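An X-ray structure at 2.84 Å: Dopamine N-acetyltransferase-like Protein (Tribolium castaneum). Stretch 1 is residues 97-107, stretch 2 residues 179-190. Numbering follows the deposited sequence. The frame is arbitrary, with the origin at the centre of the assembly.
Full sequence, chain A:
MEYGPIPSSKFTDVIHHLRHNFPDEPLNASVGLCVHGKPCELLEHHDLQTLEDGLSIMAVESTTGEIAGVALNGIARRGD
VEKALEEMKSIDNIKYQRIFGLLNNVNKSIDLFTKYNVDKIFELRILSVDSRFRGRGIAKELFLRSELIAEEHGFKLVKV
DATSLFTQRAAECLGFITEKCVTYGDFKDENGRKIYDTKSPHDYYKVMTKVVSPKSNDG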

ATOM      1  N   GLN A  97      -4.972 -14.806  -3.458  1.00 84.50           N
ATOM      2  CA  GLN A  97      -4.137 -15.584  -2.504  1.00 92.04           C
ATOM      3  C   GLN A  97      -2.658 -15.364  -2.826  1.00 91.72           C
ATOM      4  O   GLN A  97      -1.849 -15.361  -1.893  1.00 94.22           O
ATOM      5  N   ARG A  98      -2.320 -15.200  -4.099  1.00 93.58           N
ATOM      6  CA  ARG A  98      -0.911 -15.063  -4.542  1.00 92.39           C
ATOM      7  C   ARG A  98      -0.415 -13.688  -4.084  1.00 80.39           C
ATOM      8  O   ARG A  98       0.620 -13.630  -3.400  1.00 71.96           O
ATOM      9  N   ILE A  99      -1.194 -12.643  -4.341  1.00 72.70           N
ATOM     10  CA  ILE A  99      -0.860 -11.270  -3.879  1.00 69.37           C
ATOM     11  C   ILE A  99      -0.779 -11.274  -2.353  1.00 67.24           C
ATOM     12  O   ILE A  99       0.316 -11.082  -1.810  1.00 69.03           O
ATOM     13  N   PHE A 100      -1.907 -11.456  -1.679  1.00 64.59           N
ATOM     14  CA  PHE A 100      -2.040 -11.133  -0.239  1.00 65.23           C
ATOM     15  C   PHE A 100      -1.420 -12.225   0.635  1.00 67.73           C
ATOM     16  O   PHE A 100      -1.061 -11.943   1.797  1.00 67.29           O
ATOM     17  N   GLY A 101      -1.281 -13.435   0.101  1.00 69.26           N
ATOM     18  CA  GLY A 101      -0.538 -14.517   0.771  1.00 69.48           C
ATOM     19  C   GLY A 101       0.892 -14.096   1.012  1.00 66.26           C
ATOM     20  O   GLY A 101       1.357 -14.228   2.156  1.00 61.56           O
ATOM     21  N   LEU A 102       1.540 -13.585  -0.041  1.00 68.66           N
ATOM     22  CA  LEU A 102       2.916 -13.020  -0.017  1.00 66.28           C
ATOM     23  C   LEU A 102       2.980 -11.890   1.012  1.00 63.25           C
ATOM     24  O   LEU A 102       3.841 -11.953   1.913  1.00 60.21           O
ATOM     25  N   LEU A 103       2.108 -10.892   0.875  1.00 59.03           N
ATOM     26  CA  LEU A 103       2.103  -9.709   1.769  1.00 59.04           C
ATOM     27  C   LEU A 103       1.973 -10.169   3.229  1.00 62.29           C
ATOM     28  O   LEU A 103       2.854  -9.830   4.047  1.00 63.66           O
ATOM     29  N   ASN A 104       0.934 -10.936   3.548  1.00 61.41           N
ATOM     30  CA  ASN A 104       0.597 -11.270   4.953  1.00 59.38           C
ATOM     31  C   ASN A 104       1.654 -12.244   5.502  1.00 59.72           C
ATOM     32  O   ASN A 104       2.113 -12.020   6.633  1.00 61.01           O
ATOM     33  N   ASN A 105       2.077 -13.249   4.728  1.00 59.88           N
ATOM     34  CA  ASN A 105       3.158 -14.182   5.149  1.00 63.00           C
ATOM     35  C   ASN A 105       4.409 -13.372   5.498  1.00 65.56           C
ATOM     36  O   ASN A 105       4.890 -13.490   6.639  1.00 62.39           O
ATOM     37  N   VAL A 106       4.905 -12.570   4.553  1.00 67.74           N
ATOM     38  CA  VAL A 106       6.141 -11.753   4.731  1.00 67.39           C
ATOM     39  C   VAL A 106       5.994 -10.934   6.017  1.00 67.29           C
ATOM     40  O   VAL A 106       6.908 -10.989   6.874  1.00 67.65           O
ATOM     41  N   ASN A 107       4.889 -10.195   6.137  1.00 63.63           N
ATOM     42  CA  ASN A 107       4.627  -9.329   7.311  1.00 61.88           C
ATOM     43  C   ASN A 107       4.670 -10.198   8.565  1.00 62.87           C
ATOM     44  O   ASN A 107       5.478  -9.902   9.467  1.00 60.39           O
ATOM     45  N   GLU A 179      13.287  -3.709   6.376  1.00 60.33           N
ATOM     46  CA  GLU A 179      13.071  -4.768   7.395  1.00 59.50           C
ATOM     47  C   GLU A 179      13.288  -6.137   6.755  1.00 60.41           C
ATOM     48  O   GLU A 179      14.109  -6.900   7.264  1.00 64.77           O
ATOM     49  N   LYS A 180      12.546  -6.435   5.692  1.00 63.78           N
ATOM     50  CA  LYS A 180      12.735  -7.661   4.882  1.00 67.76           C
ATOM     51  C   LYS A 180      12.792  -7.292   3.400  1.00 64.00           C
ATOM     52  O   LYS A 180      12.008  -6.458   2.956  1.00 62.27           O
ATOM     53  N   CYS A 181      13.701  -7.916   2.670  1.00 67.64           N
ATOM     54  CA  CYS A 181      13.815  -7.795   1.204  1.00 72.49           C
ATOM     55  C   CYS A 181      13.594  -9.178   0.589  1.00 72.49           C
ATOM     56  O   CYS A 181      14.260 -10.140   1.042  1.00 75.08           O
ATOM     57  N   VAL A 182      12.671  -9.268  -0.371  1.00 70.04           N
ATOM     58  CA  VAL A 182      12.249 -10.543  -1.014  1.00 71.32           C
ATOM     59  C   VAL A 182      12.110 -10.322  -2.519  1.00 71.48           C
ATOM     60  O   VAL A 182      11.375  -9.392  -2.931  1.00 63.42           O
ATOM     61  N   THR A 183      12.766 -11.195  -3.290  1.00 75.24           N
ATOM     62  CA  THR A 183      12.790 -11.215  -4.774  1.00 69.42           C
ATOM     63  C   THR A 183      11.535 -11.920  -5.296  1.00 69.16           C
ATOM     64  O   THR A 183      11.315 -13.070  -4.899  1.00 72.81           O
ATOM     65  N   TYR A 184      10.761 -11.259  -6.161  1.00 67.07           N
ATOM     66  CA  TYR A 184       9.520 -11.794  -6.779  1.00 68.19           C
ATOM     67  C   TYR A 184       9.799 -13.089  -7.554  1.00 73.31           C
ATOM     68  O   TYR A 184       8.912 -13.969  -7.618  1.00 87.40           O
ATOM     69  N   GLY A 185      10.986 -13.194  -8.150  1.00 72.86           N
ATOM     70  CA  GLY A 185      11.413 -14.353  -8.953  1.00 72.78           C
ATOM     71  C   GLY A 185      11.408 -15.641  -8.156  1.00 73.66           C
ATOM     72  O   GLY A 185      11.063 -16.675  -8.734  1.00 77.50           O
ATOM     73  N   ASP A 186      11.753 -15.572  -6.870  1.00 78.69           N
ATOM     74  CA  ASP A 186      11.978 -16.742  -5.973  1.00 89.06           C
ATOM     75  C   ASP A 186      10.775 -17.696  -5.937  1.00 91.79           C
ATOM     76  O   ASP A 186      10.965 -18.851  -5.494  1.00 92.77           O
ATOM     77  N   PHE A 187       9.583 -17.241  -6.335  1.00 92.85           N
ATOM     78  CA  PHE A 187       8.310 -17.988  -6.162  1.00 88.88           C
ATOM     79  C   PHE A 187       7.867 -18.593  -7.493  1.00 90.42           C
ATOM     80  O   PHE A 187       7.532 -17.848  -8.444  1.00 90.91           O
ATOM     81  N   LYS A 188       7.868 -19.926  -7.526  1.00 96.04           N
ATOM     82  CA  LYS A 188       7.526 -20.767  -8.697  1.00100.18           C
ATOM     83  C   LYS A 188       6.447 -21.771  -8.277  1.00 99.82           C
ATOM     84  O   LYS A 188       6.468 -22.193  -7.106  1.00100.15           O
ATOM     85  N   ASP A 189       5.528 -22.109  -9.187  1.00100.07           N
ATOM     86  CA  ASP A 189       4.362 -22.993  -8.916  1.00101.23           C
ATOM     87  C   ASP A 189       4.812 -24.456  -9.040  1.00101.30           C
ATOM     88  O   ASP A 189       6.034 -24.687  -9.115  1.00 93.63           O
ATOM     89  N   GLU A 190       3.853 -25.390  -9.023  1.00108.56           N
ATOM     90  CA  GLU A 190       4.044 -26.866  -9.119  1.00107.52           C
ATOM     91  C   GLU A 190       4.954 -27.231 -10.309  1.00112.17           C
ATOM     92  O   GLU A 190       5.745 -28.179 -10.153  1.00113.31           O
TER

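The contact between the helix of residues 97-107 and the segment 179-190 is small, burying 287 Å² over both sides, and its centre is apolar. Leu 102 contributes the largest share. Its CA-to-CB bond points toward the second stretch, and the side chain adopts chi1 t and chi2 p, which spreads the two methyl groups between two aromatic rings. Leu 102 CD1 lies 3.6 Å from CE2 of Phe 187, the closest approach in the interface, while Leu 102 CD2 sits 4.4 Å from CE1 of Tyr 184. The two rings receive the leucine differently: CD1 meets Phe 187 obliquely, whereas CD2 lies at the edge of the Tyr 184 ring, near its plane.

The aromatic partners reach this site from different starting directions. Phe 187, in the loop after the short 3-10 segment 184-186, has its CA-to-CB bond directed toward the helix and uses an m rotamer. Tyr 184, also m, leaves the backbone sideways, but its ring extends nearer to the helix. Its hydroxyl is hydrogen-bonded elsewhere in the structure, so the tyrosine offers carbon to Leu 102 while its polar end is satisfied. The 3-10 segment is held by the backbone bond from Asp 186 N to Thr 183 O (3.2 Å), and Thr 183 OG1 donates to Asp 186 OD2 at 3.0 Å; both of these side chains remain outside the contact.

One helical turn beyond Leu 102, Val 106 continues the apolar strip. The four-residue spacing, marked by the 2.9 Å backbone bond from Val 106 N to Leu 102 O, places both side chains on the same face of the helix. Val 106 is in the t rotamer, and its methyl groups meet two residues of the strand: CG2 is 4.3 Å from CG1 of Val 182, and CG1 is 4.1 Å from CD of Lys 180. Val 182 (chi1 p) and Lys 180 (chi1 t) both point toward the helix, while Cys 181 between them points away, as expected from strand alternation. Lys 180 therefore contributes its aliphatic portion, and its NZ makes no polar contact with the helix.

The helix surface turned from this contact is organised by its own bonds: Asn 104 ND2 donates to Phe 100 O (2.7 Å), and Asn 107 ND2 to Leu 103 O (3.1 Å).

At the opposite end of the strip from Val 106, one turn before Leu 102, the contact becomes polar. Arg 98 starts sideways with chi1 m and chi2 t, and its chain, with chi3 off-well at 133°, carries the guanidinium toward Asp 189, which points toward the helix with chi1 p. Arg 98 NH1 comes within 4.0 Å of Asp 189 CB and 4.1 Å of Asp 189 OD2. The opposite charges are thus close, but beyond salt-bridge distance. No hydrogen bond crosses between the stretches, and most of the helix's covered surface belongs to Leu 102 and Val 106.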

ATOM      1  CB  GLN A  97      -4.470 -17.082  -2.527  1.00 95.72           C
ATOM      2  CG  GLN A  97      -5.313 -17.530  -1.340  1.00 96.84           C
ATOM      3  CD  GLN A  97      -6.785 -17.537  -1.665  1.00102.15           C
ATOM      4  OE1 GLN A  97      -7.501 -16.547  -1.504  1.00109.02           O
ATOM      5  NE2 GLN A  97      -7.247 -18.667  -2.161  1.00108.25           N
ATOM      6  CB  ARG A  98      -0.834 -15.351  -6.043  1.00 99.88           C
ATOM      7  CG  ARG A  98      -1.368 -16.736  -6.381  1.00105.56           C
ATOM      8  CD  ARG A  98      -1.271 -17.099  -7.843  1.00109.64           C
ATOM      9  NE  ARG A  98      -0.730 -18.436  -8.052  1.00110.27           N
ATOM     10  CZ  ARG A  98      -0.401 -18.933  -9.241  1.00111.62           C
ATOM     11  NH1 ARG A  98       0.099 -20.154  -9.331  1.00111.97           N
ATOM     12  NH2 ARG A  98      -0.571 -18.209 -10.336  1.00111.44           N
ATOM     13  CB  ILE A  99      -1.883 -10.238  -4.372  1.00 71.82           C
ATOM     14  CG1 ILE A  99      -1.868 -10.096  -5.896  1.00 72.98           C
ATOM     15  CG2 ILE A  99      -1.640  -8.910  -3.681  1.00 73.11           C
ATOM     16  CD1 ILE A  99      -2.740  -8.980  -6.425  1.00 71.84           C
ATOM     17  CB  PHE A 100      -3.499 -10.867   0.081  1.00 67.93           C
ATOM     18  CG  PHE A 100      -3.969  -9.545  -0.454  1.00 68.86           C
ATOM     19  CD1 PHE A 100      -3.469  -8.369   0.047  1.00 71.64           C
ATOM     20  CD2 PHE A 100      -4.893  -9.467  -1.465  1.00 71.50           C
ATOM     21  CE1 PHE A 100      -3.894  -7.144  -0.437  1.00 74.43           C
ATOM     22  CE2 PHE A 100      -5.328  -8.239  -1.938  1.00 75.55           C
ATOM     23  CZ  PHE A 100      -4.825  -7.081  -1.424  1.00 75.66           C
ATOM     24  CB  LEU A 102       3.274 -12.496  -1.411  1.00 66.51           C
ATOM     25  CG  LEU A 102       4.599 -11.743  -1.508  1.00 66.83           C
ATOM     26  CD1 LEU A 102       5.770 -12.678  -1.243  1.00 64.39           C
ATOM     27  CD2 LEU A 102       4.747 -11.067  -2.865  1.00 66.01           C
ATOM     28  CB  LEU A 103       0.968  -8.776   1.353  1.00 55.19           C
ATOM     29  CG  LEU A 103       1.158  -8.105  -0.006  1.00 54.91           C
ATOM     30  CD1 LEU A 103       0.071  -7.087  -0.270  1.00 54.57           C
ATOM     31  CD2 LEU A 103       2.514  -7.428  -0.104  1.00 55.81           C
ATOM     32  CB  ASN A 104      -0.861 -11.712   5.056  1.00 60.35           C
ATOM     33  CG  ASN A 104      -1.826 -10.571   4.792  1.00 62.81           C
ATOM     34  OD1 ASN A 104      -2.051  -9.721   5.648  1.00 67.77           O
ATOM     35  ND2 ASN A 104      -2.411 -10.529   3.612  1.00 61.67           N
ATOM     36  CB  ASN A 105       3.495 -15.231   4.088  1.00 65.14           C
ATOM     37  CG  ASN A 105       2.507 -16.375   4.061  1.00 67.03           C
ATOM     38  OD1 ASN A 105       1.550 -16.392   4.835  1.00 64.86           O
ATOM     39  ND2 ASN A 105       2.732 -17.330   3.174  1.00 69.83           N
ATOM     40  CB  VAL A 106       6.417 -10.839   3.523  1.00 68.74           C
ATOM     41  CG1 VAL A 106       7.536  -9.842   3.821  1.00 68.54           C
ATOM     42  CG2 VAL A 106       6.741 -11.638   2.270  1.00 69.86           C
ATOM     43  CB  ASN A 107       3.312  -8.570   7.170  1.00 63.73           C
ATOM     44  CG  ASN A 107       3.525  -7.180   6.615  1.00 64.70           C
ATOM     45  OD1 ASN A 107       3.730  -6.238   7.375  1.00 64.33           O
ATOM     46  ND2 ASN A 107       3.500  -7.049   5.297  1.00 67.29           N
ATOM     47  CB  GLU A 179      11.653  -4.685   7.957  1.00 56.98           C
ATOM     48  CG  GLU A 179      11.398  -3.437   8.769  1.00 55.62           C
ATOM     49  CD  GLU A 179      12.102  -3.391  10.113  1.00 55.84           C
ATOM     50  OE1 GLU A 179      12.695  -4.412  10.505  1.00 63.54           O
ATOM     51  OE2 GLU A 179      12.046  -2.340  10.770  1.00 51.85           O
ATOM     52  CB  LYS A 180      11.624  -8.683   5.137  1.00 70.95           C
ATOM     53  CG  LYS A 180      11.720  -9.918   4.250  1.00 75.27           C
ATOM     54  CD  LYS A 180      11.217 -11.181   4.878  1.00 79.47           C
ATOM     55  CE  LYS A 180      12.244 -11.911   5.705  1.00 81.86           C
ATOM     56  NZ  LYS A 180      12.918 -12.999   4.967  1.00 84.34           N
ATOM     57  CB  CYS A 181      15.171  -7.226   0.814  1.00 73.46           C
ATOM     58  SG  CYS A 181      15.210  -6.681  -0.909  1.00 76.58           S
ATOM     59  CB  VAL A 182      10.941 -11.097  -0.412  1.00 75.07           C
ATOM     60  CG1 VAL A 182       9.839 -10.054  -0.339  1.00 78.23           C
ATOM     61  CG2 VAL A 182      10.453 -12.322  -1.166  1.00 74.81           C
ATOM     62  CB  THR A 183      14.057 -11.925  -5.257  1.00 68.84           C
ATOM     63  OG1 THR A 183      14.859 -12.206  -4.106  1.00 65.09           O
ATOM     64  CG2 THR A 183      14.822 -11.095  -6.262  1.00 72.72           C
ATOM     65  CB  TYR A 184       8.917 -10.764  -7.728  1.00 68.86           C
ATOM     66  CG  TYR A 184       8.401  -9.513  -7.067  1.00 69.79           C
ATOM     67  CD1 TYR A 184       7.336  -9.552  -6.184  1.00 70.12           C
ATOM     68  CD2 TYR A 184       8.948  -8.279  -7.359  1.00 71.46           C
ATOM     69  CE1 TYR A 184       6.841  -8.401  -5.593  1.00 70.68           C
ATOM     70  CE2 TYR A 184       8.463  -7.118  -6.781  1.00 74.19           C
ATOM     71  CZ  TYR A 184       7.405  -7.176  -5.894  1.00 72.19           C
ATOM     72  OH  TYR A 184       6.932  -6.027  -5.327  1.00 70.06           O
ATOM     73  CB  ASP A 186      12.262 -16.299  -4.537  1.00 93.62           C
ATOM     74  CG  ASP A 186      13.636 -15.687  -4.353  1.00 98.15           C
ATOM     75  OD1 ASP A 186      14.510 -15.937  -5.214  1.00105.95           O
ATOM     76  OD2 ASP A 186      13.820 -14.971  -3.349  1.00 99.65           O
ATOM     77  CB  PHE A 187       7.257 -17.083  -5.527  1.00 87.42           C
ATOM     78  CG  PHE A 187       7.735 -16.494  -4.231  1.00 83.93           C
ATOM     79  CD1 PHE A 187       8.121 -17.322  -3.191  1.00 82.13           C
ATOM     80  CD2 PHE A 187       7.861 -15.126  -4.073  1.00 82.60           C
ATOM     81  CE1 PHE A 187       8.589 -16.791  -2.003  1.00 83.70           C
ATOM     82  CE2 PHE A 187       8.325 -14.597  -2.882  1.00 83.63           C
ATOM     83  CZ  PHE A 187       8.690 -15.430  -1.851  1.00 84.21           C
ATOM     84  CB  LYS A 188       8.812 -21.416  -9.212  1.00102.76           C
ATOM     85  CG  LYS A 188       9.719 -20.455  -9.968  1.00103.37           C
ATOM     86  CD  LYS A 188      11.195 -20.600  -9.686  1.00100.89           C
ATOM     87  CE  LYS A 188      12.006 -19.547 -10.414  1.00103.15           C
ATOM     88  NZ  LYS A 188      13.293 -19.273  -9.742  1.00106.83           N
ATOM     89  CB  ASP A 189       3.156 -22.621  -9.794  1.00102.80           C
ATOM     90  CG  ASP A 189       3.387 -22.650 -11.297  1.00104.00           C
ATOM     91  OD1 ASP A 189       4.305 -23.373 -11.744  1.00100.82           O
ATOM     92  OD2 ASP A 189       2.649 -21.932 -12.015  1.00105.20           O
ATOM     93  CB  GLU A 190       2.680 -27.571  -9.189  1.00106.71           C
ATOM     94  CG  GLU A 190       1.807 -27.181 -10.384  1.00108.58           C
ATOM     95  CD  GLU A 190       0.881 -25.979 -10.207  1.00110.11           C
ATOM     96  OE1 GLU A 190       0.085 -25.703 -11.121  1.00110.21           O
ATOM     97  OE2 GLU A 190       0.967 -25.306  -9.168  1.00106.16           O
TER